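Local coordinates for L0028 (Mitochondria associated protein) (PDB 3GCG) that probably acts as a type III secreted effector of the WxxxE family that promotes guanine nucleotide exchange on host Rho-family GTPases such as Cdc42, at residues 51-56 with 78-83; 57-62 with 157-162. One frame throughout, in Å; residues are numbered along the deposited sequence.

Contact 1: residues 51-56 with 78-83; sequences YISRTV and HIFRAV
Val56 lays one methyl on a face of the Phe80 ring, and that CH-pi contact is the heart of this packing. CG1 stands anti to the backbone N (chi1 172°), which carries it across to the phenyl; it sits 3.8 Å from the ring centroid, displaced toward the rim, with Phe80 CZ 3.5 Å from Val56 CG1. With chi1 at -100°, away from the staggered values, the ring reaches toward the other helix although the bond leaving its backbone does not aim there. The carbonyl of Ser53 approaches at the ring edge, close to its plane, Ser53 O lying 3.7 Å from Phe80 CZ, while Ser53 CB brushes Phe80 CE2 at 4.0 Å. The hydroxyl of Ser53 serves other ends: it bonds to Thr49 O and Asp92 N. The second methyl of Val56 turns to Val83, and the two valines meet tip to tip, Val56 CG2 to Val83 CG1 at 3.9 Å. Everything that touches is buried, and apart from the Ser53 carbonyl the contact is essentially between hydrocarbon groups. The short axes pass 11.3 Å apart at 129°, a wide separation that the phenyl ring helps to fill. Consecutive helices 41-67 and 73-87 thus form a splayed helical hairpin, an element of the all-helical fold of this probable exchange factor.

Contact 2: residues 57-62 with 157-162; sequences NRTLDD and AITQNA
Two threonine methyls make the tight part of this contact. Thr59 and Thr159 reach toward each other tip to tip, with Thr59 CG2 3.8 Å from Thr159 CG2. The latter methyl lies just as near the root of its partner's branch, Thr159 CG2 to Thr59 CB being 3.8 Å as well. Both side chains adopt the same conformation, CG2 anti to the backbone N, so each presents carbon to the other helix while its hydroxyl turns back along its own: Thr59 OG1 bonds to Thr55 O, and Thr159 OG1 to Ile155 O. With the polar atoms bonded within their own helices, the buried faces can meet as hydrocarbon. Small side chains also let the backbones come close, Thr59 CA to Thr159 CA at 7.0 Å.

The packing slackens at Gln160, an exposed residue. Its CG touches the Thr59 methyl at the margin of the contact, Gln160 CG to Thr59 CG2 at 4.1 Å, and beyond CG the chain runs extended, so that only the root of this long side chain takes part in the packing. Away from the threonine contact, segment 57-62 serves an interface with another protein: both carboxylate oxygens of Asp61 are hydrogen-bonded to the backbone of that partner's chain, and Arg58 forms a salt bridge to an acidic residue of the same partner.

Helix 41-67 therefore stands between the C-terminal helix 152-166 and the bound partner. Leu60 extends the inner packing to Ile163, farther along helix 152-166, and helix 73-87 covers the adjoining side of the threonine pair.

Contacts 1 and 2 occupy successive turns of helix 41-67, their centres 8 Å apart, and merge into one three-helix core. Thr159 is the joint: its OG1 lies 3.6 Å from Val83 CG2 and 3.7 Å from Val56 CG2, so contact 2 packs directly against the valines of contact 1. A second bridge runs from Ile79 CD1 to Leu60 CD2 at 3.8 Å. Phe80 CZ also rests 3.5 Å from Asn57 ND2, the amide nitrogen that bonds to Met93 O and Gly95 O. Those carbonyls belong to the loop after helix 73-87, probably the catalytic loop by analogy with related exchange factors, so segment 57-62 and the Phe80 ring of contact 1 lie beside it.

Contact 1: residues 51-56 with 78-83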
loop_
_atom_site.group_PDB
_atom_site.type_symbol
_atom_site.label_atom_id
_atom_site.label_comp_id
_atom_site.label_asym_id
_atom_site.label_seq_id
_atom_site.Cartn_x
_atom_site.Cartn_y
_atom_site.Cartn_z
ATOM N N TYR B 51 -12.326 1.733 -1.210
ATOM C CA TYR B 51 -12.277 3.198 -1.252
ATOM C C TYR B 51 -13.048 3.819 -0.087
ATOM O O TYR B 51 -12.600 4.786 0.531
ATOM C CB TYR B 51 -12.862 3.730 -2.563
ATOM C CG TYR B 51 -12.674 5.225 -2.714
ATOM C CD1 TYR B 51 -11.541 5.748 -3.337
ATOM C CD2 TYR B 51 -13.588 6.119 -2.153
ATOM C CE1 TYR B 51 -11.316 7.116 -3.394
ATOM C CE2 TYR B 51 -13.370 7.495 -2.196
ATOM C CZ TYR B 51 -12.235 7.983 -2.815
ATOM O OH TYR B 51 -12.013 9.344 -2.834
ATOM N N ILE B 52 -14.214 3.257 0.201
ATOM C CA ILE B 52 -15.045 3.735 1.290
ATOM C C ILE B 52 -14.381 3.465 2.639
ATOM O O ILE B 52 -14.415 4.319 3.529
ATOM C CB ILE B 52 -16.420 3.060 1.261
ATOM C CG1 ILE B 52 -17.173 3.477 -0.004
ATOM C CG2 ILE B 52 -17.219 3.439 2.508
ATOM C CD1 ILE B 52 -18.472 2.691 -0.217
ATOM N N SER B 53 -13.781 2.279 2.782
ATOM C CA SER B 53 -13.096 1.898 4.021
ATOM C C SER B 53 -11.897 2.790 4.267
ATOM O O SER B 53 -11.603 3.153 5.403
ATOM C CB SER B 53 -12.611 0.447 3.963
ATOM O OG SER B 53 -13.698 -0.453 3.943
ATOM N N ARG B 54 -11.189 3.132 3.203
ATOM C CA ARG B 54 -10.030 3.984 3.359
ATOM C C ARG B 54 -10.510 5.391 3.725
ATOM O O ARG B 54 -9.896 6.062 4.550
ATOM C CB ARG B 54 -9.183 3.944 2.080
ATOM C CG ARG B 54 -9.208 5.154 1.200
ATOM C CD ARG B 54 -8.037 6.068 1.476
ATOM N NE ARG B 54 -7.914 7.070 0.421
ATOM C CZ ARG B 54 -7.335 6.852 -0.755
ATOM N NH1 ARG B 54 -6.804 5.667 -1.031
ATOM N NH2 ARG B 54 -7.321 7.811 -1.674
ATOM N N THR B 55 -11.624 5.821 3.136
ATOM C CA THR B 55 -12.196 7.135 3.447
ATOM C C THR B 55 -12.514 7.151 4.942
ATOM O O THR B 55 -12.267 8.137 5.630
ATOM C CB THR B 55 -13.500 7.399 2.648
ATOM O OG1 THR B 55 -13.202 7.454 1.250
ATOM C CG2 THR B 55 -14.121 8.729 3.048
ATOM N N VAL B 56 -13.050 6.040 5.441
ATOM C CA VAL B 56 -13.379 5.932 6.854
ATOM C C VAL B 56 -12.113 5.957 7.702
ATOM O O VAL B 56 -12.036 6.693 8.679
ATOM C CB VAL B 56 -14.155 4.636 7.162
ATOM C CG1 VAL B 56 -14.292 4.466 8.658
ATOM C CG2 VAL B 56 -15.530 4.675 6.514
ATOM N N HIS B 78 -16.484 -1.011 16.155
ATOM C CA HIS B 78 -17.841 -0.530 16.361
ATOM C C HIS B 78 -18.109 0.627 15.397
ATOM O O HIS B 78 -19.205 0.747 14.836
ATOM C CB HIS B 78 -18.040 -0.081 17.808
ATOM C CG HIS B 78 -17.777 -1.158 18.811
ATOM N ND1 HIS B 78 -18.392 -2.388 18.758
ATOM C CD2 HIS B 78 -16.954 -1.193 19.888
ATOM C CE1 HIS B 78 -17.961 -3.139 19.758
ATOM N NE2 HIS B 78 -17.088 -2.437 20.458
ATOM N N ILE B 79 -17.098 1.467 15.194
ATOM C CA ILE B 79 -17.244 2.599 14.291
ATOM C C ILE B 79 -17.445 2.105 12.858
ATOM O O ILE B 79 -18.304 2.613 12.135
ATOM C CB ILE B 79 -16.017 3.546 14.383
ATOM C CG1 ILE B 79 -16.030 4.268 15.740
ATOM C CG2 ILE B 79 -16.054 4.571 13.266
ATOM C CD1 ILE B 79 -14.793 5.097 16.023
ATOM N N PHE B 80 -16.675 1.098 12.461
ATOM C CA PHE B 80 -16.802 0.558 11.123
ATOM C C PHE B 80 -18.159 -0.102 10.876
ATOM O O PHE B 80 -18.732 0.045 9.799
ATOM C CB PHE B 80 -15.665 -0.427 10.829
ATOM C CG PHE B 80 -14.552 0.173 10.014
ATOM C CD1 PHE B 80 -13.593 0.979 10.607
ATOM C CD2 PHE B 80 -14.508 -0.018 8.638
ATOM C CE1 PHE B 80 -12.608 1.589 9.837
ATOM C CE2 PHE B 80 -13.532 0.584 7.861
ATOM C CZ PHE B 80 -12.581 1.392 8.459
ATOM N N ARG B 81 -18.677 -0.818 11.868
ATOM C CA ARG B 81 -19.977 -1.460 11.713
ATOM C C ARG B 81 -21.065 -0.389 11.657
ATOM O O ARG B 81 -22.030 -0.504 10.892
ATOM C CB ARG B 81 -20.258 -2.417 12.875
ATOM C CG ARG B 81 -20.872 -3.748 12.439
ATOM C CD ARG B 81 -21.925 -3.563 11.334
ATOM N NE ARG B 81 -22.435 -4.840 10.836
ATOM C CZ ARG B 81 -23.173 -4.984 9.736
ATOM N NH1 ARG B 81 -23.496 -3.927 9.001
ATOM N NH2 ARG B 81 -23.591 -6.190 9.369
ATOM N N ALA B 82 -20.902 0.660 12.464
ATOM C CA ALA B 82 -21.866 1.752 12.484
ATOM C C ALA B 82 -21.918 2.404 11.109
ATOM O O ALA B 82 -22.995 2.644 10.563
ATOM C CB ALA B 82 -21.480 2.777 13.543
ATOM N N VAL B 83 -20.753 2.682 10.538
ATOM C CA VAL B 83 -20.714 3.291 9.214
ATOM C C VAL B 83 -21.232 2.286 8.207
ATOM O O VAL B 83 -21.848 2.651 7.209
ATOM C CB VAL B 83 -19.292 3.689 8.812
ATOM C CG1 VAL B 83 -19.261 4.079 7.343
ATOM C CG2 VAL B 83 -18.826 4.847 9.672
#

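Contact 2: residues 57-62 with 157-162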
loop_
_atom_site.group_PDB
_atom_site.type_symbol
_atom_site.label_atom_id
_atom_site.label_comp_id
_atom_site.label_asym_id
_atom_site.label_seq_id
_atom_site.Cartn_x
_atom_site.Cartn_y
_atom_site.Cartn_z
ATOM N N ASN B 57 -11.123 5.151 7.334
ATOM C CA ASN B 57 -9.870 5.112 8.082
ATOM C C ASN B 57 -9.156 6.458 8.076
ATOM O O ASN B 57 -8.499 6.824 9.040
ATOM C CB ASN B 57 -8.938 4.040 7.519
ATOM C CG ASN B 57 -9.144 2.703 8.178
ATOM O OD1 ASN B 57 -9.204 2.613 9.397
ATOM N ND2 ASN B 57 -9.249 1.649 7.376
ATOM N N ARG B 58 -9.297 7.177 6.974
ATOM C CA ARG B 58 -8.692 8.489 6.800
ATOM C C ARG B 58 -9.325 9.465 7.788
ATOM O O ARG B 58 -8.644 10.308 8.376
ATOM C CB ARG B 58 -8.952 8.973 5.376
ATOM C CG ARG B 58 -7.909 9.898 4.821
ATOM C CD ARG B 58 -7.466 9.395 3.453
ATOM N NE ARG B 58 -6.040 9.615 3.254
ATOM C CZ ARG B 58 -5.509 10.751 2.822
ATOM N NH1 ARG B 58 -6.279 11.788 2.521
ATOM N NH2 ARG B 58 -4.198 10.859 2.726
ATOM N N THR B 59 -10.641 9.352 7.952
ATOM C CA THR B 59 -11.366 10.227 8.863
ATOM C C THR B 59 -10.945 9.914 10.298
ATOM O O THR B 59 -10.822 10.813 11.132
ATOM C CB THR B 59 -12.893 10.040 8.710
ATOM O OG1 THR B 59 -13.269 10.269 7.346
ATOM C CG2 THR B 59 -13.641 11.016 9.597
ATOM N N LEU B 60 -10.724 8.635 10.580
ATOM C CA LEU B 60 -10.297 8.238 11.911
ATOM C C LEU B 60 -8.898 8.777 12.182
ATOM O O LEU B 60 -8.621 9.263 13.278
ATOM C CB LEU B 60 -10.313 6.712 12.046
ATOM C CG LEU B 60 -11.701 6.120 12.301
ATOM C CD1 LEU B 60 -11.672 4.607 12.171
ATOM C CD2 LEU B 60 -12.154 6.537 13.688
ATOM N N ASP B 61 -8.021 8.686 11.181
ATOM C CA ASP B 61 -6.654 9.181 11.317
ATOM C C ASP B 61 -6.667 10.676 11.636
ATOM O O ASP B 61 -5.952 11.136 12.525
ATOM C CB ASP B 61 -5.848 8.970 10.023
ATOM C CG ASP B 61 -5.424 7.515 9.803
ATOM O OD1 ASP B 61 -5.150 6.793 10.785
ATOM O OD2 ASP B 61 -5.338 7.100 8.632
ATOM N N ASP B 62 -7.477 11.429 10.894
ATOM C CA ASP B 62 -7.567 12.866 11.102
ATOM C C ASP B 62 -8.090 13.190 12.484
ATOM O O ASP B 62 -7.640 14.143 13.118
ATOM C CB ASP B 62 -8.455 13.511 10.042
ATOM C CG ASP B 62 -7.785 13.565 8.685
ATOM O OD1 ASP B 62 -6.535 13.570 8.636
ATOM O OD2 ASP B 62 -8.501 13.619 7.664
ATOM N N ALA B 157 -18.874 12.621 7.043
ATOM C CA ALA B 157 -19.813 13.123 8.046
ATOM C C ALA B 157 -20.406 11.967 8.854
ATOM O O ALA B 157 -20.448 12.008 10.080
ATOM C CB ALA B 157 -20.926 13.921 7.364
ATOM N N ILE B 158 -20.868 10.937 8.152
ATOM C CA ILE B 158 -21.430 9.772 8.810
ATOM C C ILE B 158 -20.402 9.184 9.778
ATOM O O ILE B 158 -20.734 8.836 10.910
ATOM C CB ILE B 158 -21.829 8.708 7.774
ATOM C CG1 ILE B 158 -22.993 9.232 6.928
ATOM C CG2 ILE B 158 -22.176 7.402 8.475
ATOM C CD1 ILE B 158 -23.427 8.283 5.824
ATOM N N THR B 159 -19.151 9.088 9.331
ATOM C CA THR B 159 -18.080 8.552 10.170
ATOM C C THR B 159 -17.855 9.435 11.398
ATOM O O THR B 159 -17.753 8.936 12.520
ATOM C CB THR B 159 -16.753 8.443 9.385
ATOM O OG1 THR B 159 -16.933 7.578 8.256
ATOM C CG2 THR B 159 -15.644 7.896 10.275
ATOM N N GLN B 160 -17.774 10.746 11.177
ATOM C CA GLN B 160 -17.573 11.704 12.263
ATOM C C GLN B 160 -18.626 11.497 13.348
ATOM O O GLN B 160 -18.331 11.546 14.548
ATOM C CB GLN B 160 -17.673 13.145 11.739
ATOM C CG GLN B 160 -16.481 13.605 10.919
ATOM C CD GLN B 160 -16.618 15.039 10.429
ATOM O OE1 GLN B 160 -17.554 15.371 9.695
ATOM N NE2 GLN B 160 -15.679 15.897 10.828
ATOM N N ASN B 161 -19.859 11.272 12.910
ATOM C CA ASN B 161 -20.975 11.061 13.817
ATOM C C ASN B 161 -20.821 9.728 14.548
ATOM O O ASN B 161 -21.320 9.566 15.658
ATOM C CB ASN B 161 -22.292 11.086 13.035
ATOM C CG ASN B 161 -23.457 11.561 13.878
ATOM O OD1 ASN B 161 -24.345 10.781 14.230
ATOM N ND2 ASN B 161 -23.455 12.848 14.218
ATOM N N ALA B 162 -20.143 8.772 13.916
ATOM C CA ALA B 162 -19.912 7.469 14.537
ATOM C C ALA B 162 -18.847 7.662 15.611
ATOM O O ALA B 162 -18.989 7.193 16.742
ATOM C CB ALA B 162 -19.430 6.458 13.494
#